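Projannalysin (Methanocaldococcus jannaschii, PDB 4JIX) is the zymogen of jannalysin, a small soluble zinc metallopeptidase of the minigluzincin group that probably hydrolyses peptide bonds once activated. Local coordinates at residues S42-F45 against K46-T49; N53-V56 against V57-D61. The protein carries 1 engineered substitution. All blocks are in the same frame, centred on the assembly; numbering follows the deposited sequence.

Contact 1 of 2, residues S42-F45 against K46-T49. With SO4 (sulfate ion), chain E.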
loop_
_atom_site.group_PDB
_atom_site.type_symbol
_atom_site.label_atom_id
_atom_site.label_comp_id
_atom_site.label_asym_id
_atom_site.label_seq_id
_atom_site.Cartn_x
_atom_site.Cartn_y
_atom_site.Cartn_z
ATOM N N SER A 42 4.630 9.182 7.183
ATOM C CA SER A 42 4.104 9.600 8.480
ATOM C C SER A 42 4.299 11.105 8.637
ATOM O O SER A 42 5.022 11.734 7.868
ATOM C CB SER A 42 4.773 8.845 9.632
ATOM O OG SER A 42 6.161 9.115 9.655
ATOM N N PHE A 43 3.638 11.668 9.623
ATOM C CA PHE A 43 3.754 13.079 9.936
ATOM C C PHE A 43 3.784 13.216 11.432
ATOM O O PHE A 43 2.893 12.703 12.115
ATOM C CB PHE A 43 2.610 13.908 9.325
ATOM C CG PHE A 43 2.829 15.382 9.547
ATOM C CD1 PHE A 43 3.662 16.112 8.706
ATOM C CD2 PHE A 43 2.278 16.026 10.653
ATOM C CE1 PHE A 43 3.917 17.464 8.948
ATOM C CE2 PHE A 43 2.543 17.376 10.899
ATOM C CZ PHE A 43 3.362 18.083 10.048
ATOM N N SER A 44 4.789 13.933 11.946
ATOM C CA SER A 44 4.884 14.163 13.370
ATOM C C SER A 44 4.467 15.592 13.687
ATOM O O SER A 44 5.116 16.516 13.221
ATOM C CB SER A 44 6.300 13.882 13.871
ATOM O OG SER A 44 6.496 14.456 15.157
ATOM N N PHE A 45 3.395 15.782 14.473
ATOM C CA PHE A 45 2.958 17.124 14.901
ATOM C C PHE A 45 3.958 17.743 15.880
ATOM O O PHE A 45 4.090 18.964 15.926
ATOM C CB PHE A 45 1.573 17.073 15.572
ATOM C CG PHE A 45 0.423 17.012 14.599
ATOM C CD1 PHE A 45 -0.052 15.789 14.134
ATOM C CD2 PHE A 45 -0.185 18.179 14.140
ATOM C CE1 PHE A 45 -1.110 15.735 13.213
ATOM C CE2 PHE A 45 -1.253 18.124 13.236
ATOM C CZ PHE A 45 -1.719 16.906 12.789
ATOM N N LYS A 46 4.654 16.898 16.654
ATOM C CA LYS A 46 5.634 17.322 17.662
ATOM C C LYS A 46 6.820 18.054 16.993
ATOM O O LYS A 46 7.185 19.145 17.439
ATOM C CB LYS A 46 6.115 16.101 18.471
ATOM C CG LYS A 46 7.053 16.430 19.635
ATOM C CD LYS A 46 7.527 15.156 20.314
ATOM C CE LYS A 46 8.496 15.449 21.433
ATOM N NZ LYS A 46 8.906 14.209 22.145
ATOM N N THR A 47 7.376 17.486 15.898
ATOM C CA THR A 47 8.515 18.121 15.216
ATOM C C THR A 47 8.139 18.740 13.867
ATOM O O THR A 47 9.012 19.339 13.233
ATOM C CB THR A 47 9.670 17.127 15.023
ATOM O OG1 THR A 47 9.208 16.017 14.255
ATOM C CG2 THR A 47 10.287 16.670 16.345
ATOM N N LYS A 48 6.855 18.624 13.435
ATOM C CA LYS A 48 6.362 19.128 12.133
ATOM C C LYS A 48 7.220 18.508 11.021
ATOM O O LYS A 48 7.749 19.205 10.159
ATOM C CB LYS A 48 6.344 20.674 12.086
ATOM C CG LYS A 48 5.061 21.257 12.660
ATOM C CD LYS A 48 5.291 22.536 13.457
ATOM C CE LYS A 48 4.009 23.083 14.059
ATOM N NZ LYS A 48 3.392 22.158 15.059
ATOM N N THR A 49 7.401 17.179 11.092
ATOM C CA THR A 49 8.246 16.458 10.150
ATOM C C THR A 49 7.430 15.503 9.309
ATOM O O THR A 49 6.768 14.601 9.838
ATOM C CB THR A 49 9.363 15.717 10.909
ATOM O OG1 THR A 49 10.150 16.673 11.610
ATOM C CG2 THR A 49 10.256 14.887 10.003
HETATM S S SO4 E . 9.474 12.777 16.189
HETATM O O1 SO4 E . 9.755 13.594 15.007
HETATM O O2 SO4 E . 8.302 13.302 16.888
HETATM O O3 SO4 E . 9.209 11.404 15.773
HETATM O O4 SO4 E . 10.631 12.790 17.084
#

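Contact 2 of 2, residues N53-V56 against V57-D61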
loop_
_atom_site.group_PDB
_atom_site.type_symbol
_atom_site.label_atom_id
_atom_site.label_comp_id
_atom_site.label_asym_id
_atom_site.label_seq_id
_atom_site.Cartn_x
_atom_site.Cartn_y
_atom_site.Cartn_z
ATOM N N ASN A 53 9.287 7.194 3.020
ATOM C CA ASN A 53 10.124 6.023 2.814
ATOM C C ASN A 53 10.981 6.225 1.560
ATOM O O ASN A 53 10.455 6.502 0.477
ATOM C CB ASN A 53 9.262 4.774 2.718
ATOM C CG ASN A 53 10.018 3.511 2.421
ATOM O OD1 ASN A 53 10.575 3.323 1.332
ATOM N ND2 ASN A 53 9.984 2.596 3.361
ATOM N N LYS A 54 12.301 6.079 1.723
ATOM C CA LYS A 54 13.311 6.282 0.681
ATOM C C LYS A 54 13.060 5.456 -0.597
ATOM O O LYS A 54 13.125 6.026 -1.684
ATOM C CB LYS A 54 14.721 6.004 1.231
ATOM C CG LYS A 54 15.837 6.470 0.294
ATOM C CD LYS A 54 17.186 6.498 0.990
ATOM C CE LYS A 54 18.292 6.955 0.071
ATOM N NZ LYS A 54 18.725 5.874 -0.852
ATOM N N TYR A 55 12.790 4.147 -0.483
ATOM C CA TYR A 55 12.546 3.318 -1.670
ATOM C C TYR A 55 11.291 3.794 -2.443
ATOM O O TYR A 55 11.305 3.824 -3.674
ATOM C CB TYR A 55 12.426 1.824 -1.311
ATOM C CG TYR A 55 12.085 0.953 -2.505
ATOM C CD1 TYR A 55 10.767 0.597 -2.781
ATOM C CD2 TYR A 55 13.075 0.517 -3.382
ATOM C CE1 TYR A 55 10.443 -0.169 -3.900
ATOM C CE2 TYR A 55 12.760 -0.252 -4.504
ATOM C CZ TYR A 55 11.445 -0.608 -4.748
ATOM O OH TYR A 55 11.136 -1.389 -5.838
ATOM N N VAL A 56 10.220 4.154 -1.712
ATOM C CA VAL A 56 8.954 4.644 -2.268
ATOM C C VAL A 56 9.202 5.964 -3.024
ATOM O O VAL A 56 8.764 6.098 -4.162
ATOM C CB VAL A 56 7.904 4.793 -1.125
ATOM C CG1 VAL A 56 6.682 5.598 -1.562
ATOM C CG2 VAL A 56 7.483 3.422 -0.602
ATOM N N VAL A 57 9.939 6.914 -2.416
ATOM C CA VAL A 57 10.247 8.209 -3.043
ATOM C C VAL A 57 11.036 8.010 -4.361
ATOM O O VAL A 57 10.812 8.739 -5.332
ATOM C CB VAL A 57 11.002 9.113 -2.038
ATOM C CG1 VAL A 57 11.686 10.310 -2.721
ATOM C CG2 VAL A 57 10.059 9.582 -0.940
ATOM N N GLU A 58 11.904 6.997 -4.403
ATOM C CA GLU A 58 12.744 6.735 -5.565
ATOM C C GLU A 58 12.074 5.867 -6.641
ATOM O O GLU A 58 12.538 5.879 -7.781
ATOM C CB GLU A 58 14.060 6.086 -5.112
ATOM C CG GLU A 58 15.012 7.091 -4.479
ATOM C CD GLU A 58 16.219 6.557 -3.731
ATOM O OE1 GLU A 58 16.365 5.319 -3.606
ATOM O OE2 GLU A 58 17.012 7.394 -3.243
ATOM N N ASN A 59 10.999 5.140 -6.315
ATOM C CA ASN A 59 10.410 4.218 -7.285
ATOM C C ASN A 59 8.920 4.430 -7.608
ATOM O O ASN A 59 8.469 3.907 -8.630
ATOM C CB ASN A 59 10.623 2.782 -6.799
ATOM C CG ASN A 59 12.090 2.391 -6.780
ATOM O OD1 ASN A 59 12.616 1.803 -7.732
ATOM N ND2 ASN A 59 12.805 2.768 -5.726
ATOM N N PHE A 60 8.153 5.163 -6.777
ATOM C CA PHE A 60 6.723 5.355 -7.074
ATOM C C PHE A 60 6.511 6.513 -8.031
ATOM O O PHE A 60 7.228 7.509 -7.941
ATOM C CB PHE A 60 5.918 5.616 -5.786
ATOM C CG PHE A 60 5.480 4.420 -4.966
ATOM C CD1 PHE A 60 4.344 4.486 -4.172
ATOM C CD2 PHE A 60 6.236 3.250 -4.944
ATOM C CE1 PHE A 60 3.950 3.394 -3.395
ATOM C CE2 PHE A 60 5.853 2.167 -4.150
ATOM C CZ PHE A 60 4.714 2.247 -3.381
ATOM N N ASP A 61 5.485 6.412 -8.902
ATOM C CA ASP A 61 5.107 7.476 -9.843
ATOM C C ASP A 61 4.615 8.718 -9.072
ATOM O O ASP A 61 4.198 8.608 -7.920
ATOM C CB ASP A 61 4.014 6.980 -10.812
ATOM C CG ASP A 61 4.499 5.955 -11.832
ATOM O OD1 ASP A 61 5.691 6.029 -12.242
ATOM O OD2 ASP A 61 3.678 5.107 -12.262
#

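Contact 1 of 2, residues S42-F45 against K46-T49
A beta hairpin turn with a G1 beta bulge joins strand 41-44 to strand 49-53, and S44 and T49 close it as an antiparallel hydrogen-bonded pair. S44 N donates to T49 O at 3.0 Å, and T49 N returns a bond to S44 O. The bulge arises because K48 and T49 both face S44: K48 N also reaches S44 O, but its angle of 117° makes that bond weak. K48 has positive phi (56°), the left-handed conformation usual at the first position of a G1 bulge.

At the end of strand 41-44 S44 acts through its hydroxyl. S44 OG lies anti to the backbone N (chi1 164°), which points it over the turn, where it accepts from T47 N at 3.2 Å in a nearly straight bond. S44 OG also donates to sulfate O2 at 2.8 Å. T47, in the turn, meets the same ion, its OG1 bonding sulfate O1 at 2.6 Å. R51 adds a further bond to the sulfate, which probably came from the crystallisation liquor. Together the two hydroxyls and R51 hold the ion at the surface of the hairpin.

F43 lies on the other side of the strand. Its ring passes obliquely by the K48 backbone, with F43 CZ 3.8 Å from K48 CA. The ring also meets F76 and touches E72 of the HExxH helix 62-78, so this side of the hairpin packs against the helix that carries two of the zinc-binding histidines. F43 CE2 stands 4.2 Å above the centre of the F45 ring. At the outer end of the turn K48 bends at chi2 and chi4, and its NZ makes a weak bond to F45 O at 3.4 Å.

Contact 2 of 2, residues N53-V56 against V57-D61
N53 caps the start of helix 54-59 and gives it two acceptors. The backbone N53 O accepts from V57 N at 3.0 Å. The side-chain N53 OD1 accepts from V56 N at 3.2 Å, the capping bond. K54 follows on the exposed side. Its chain bends at chi4, and K54 NZ meets E58 OE2 at 3.3 Å in a salt bridge whose hydrogen bond is weak. K54 O also accepts from E58 N.

Y55 pairs with N59, one helical turn on. CG of Y55 is anti to its own N (chi1 176°), and the ring lies under the N59 amide, with the two planes 20° apart. N59 ND2 stands 3.2 Å above the plane of the Y55 ring, shifted toward the rim. The same N59 ND2 donates to Y55 O at 2.8 Å, on a lone pair in the carbonyl plane, so the bond and the ring together hold the amide. With an alanine here, the N59 amide would probably be left with its backbone bond alone and a gap where the ring lay, and Q38 of the second subunit would lose a packing partner.

This short helix links the sheet to helix 62-78, and V56 on its inner side meets F60, just past its end. V56 CG1 sits over one face of the F60 ring, 3.8 Å from its centroid. L65 touches both residues. V56 O accepts twice: from F60 N at 2.8 Å, and from N59 N, which lies well above the carbonyl plane.

Contacts 1 and 2 come in series along the chain, and their centres are 20 Å apart. Strand 49-53 connects them: contact 1 holds its start and contact 2 begins at its end. This strand is the middle one of the three-stranded mixed sheet, between 30-34 and 41-44. The hairpin of contact 1 lies at one end of the sheet, and the short helix of contact 2 leaves from the other. Three residues of the strand separate the contacts in sequence, and they do not touch each other, yet both pack on helix 62-78, which bears the zinc-binding H71 and H75. They thus pack against the zinc-binding helix at separate places.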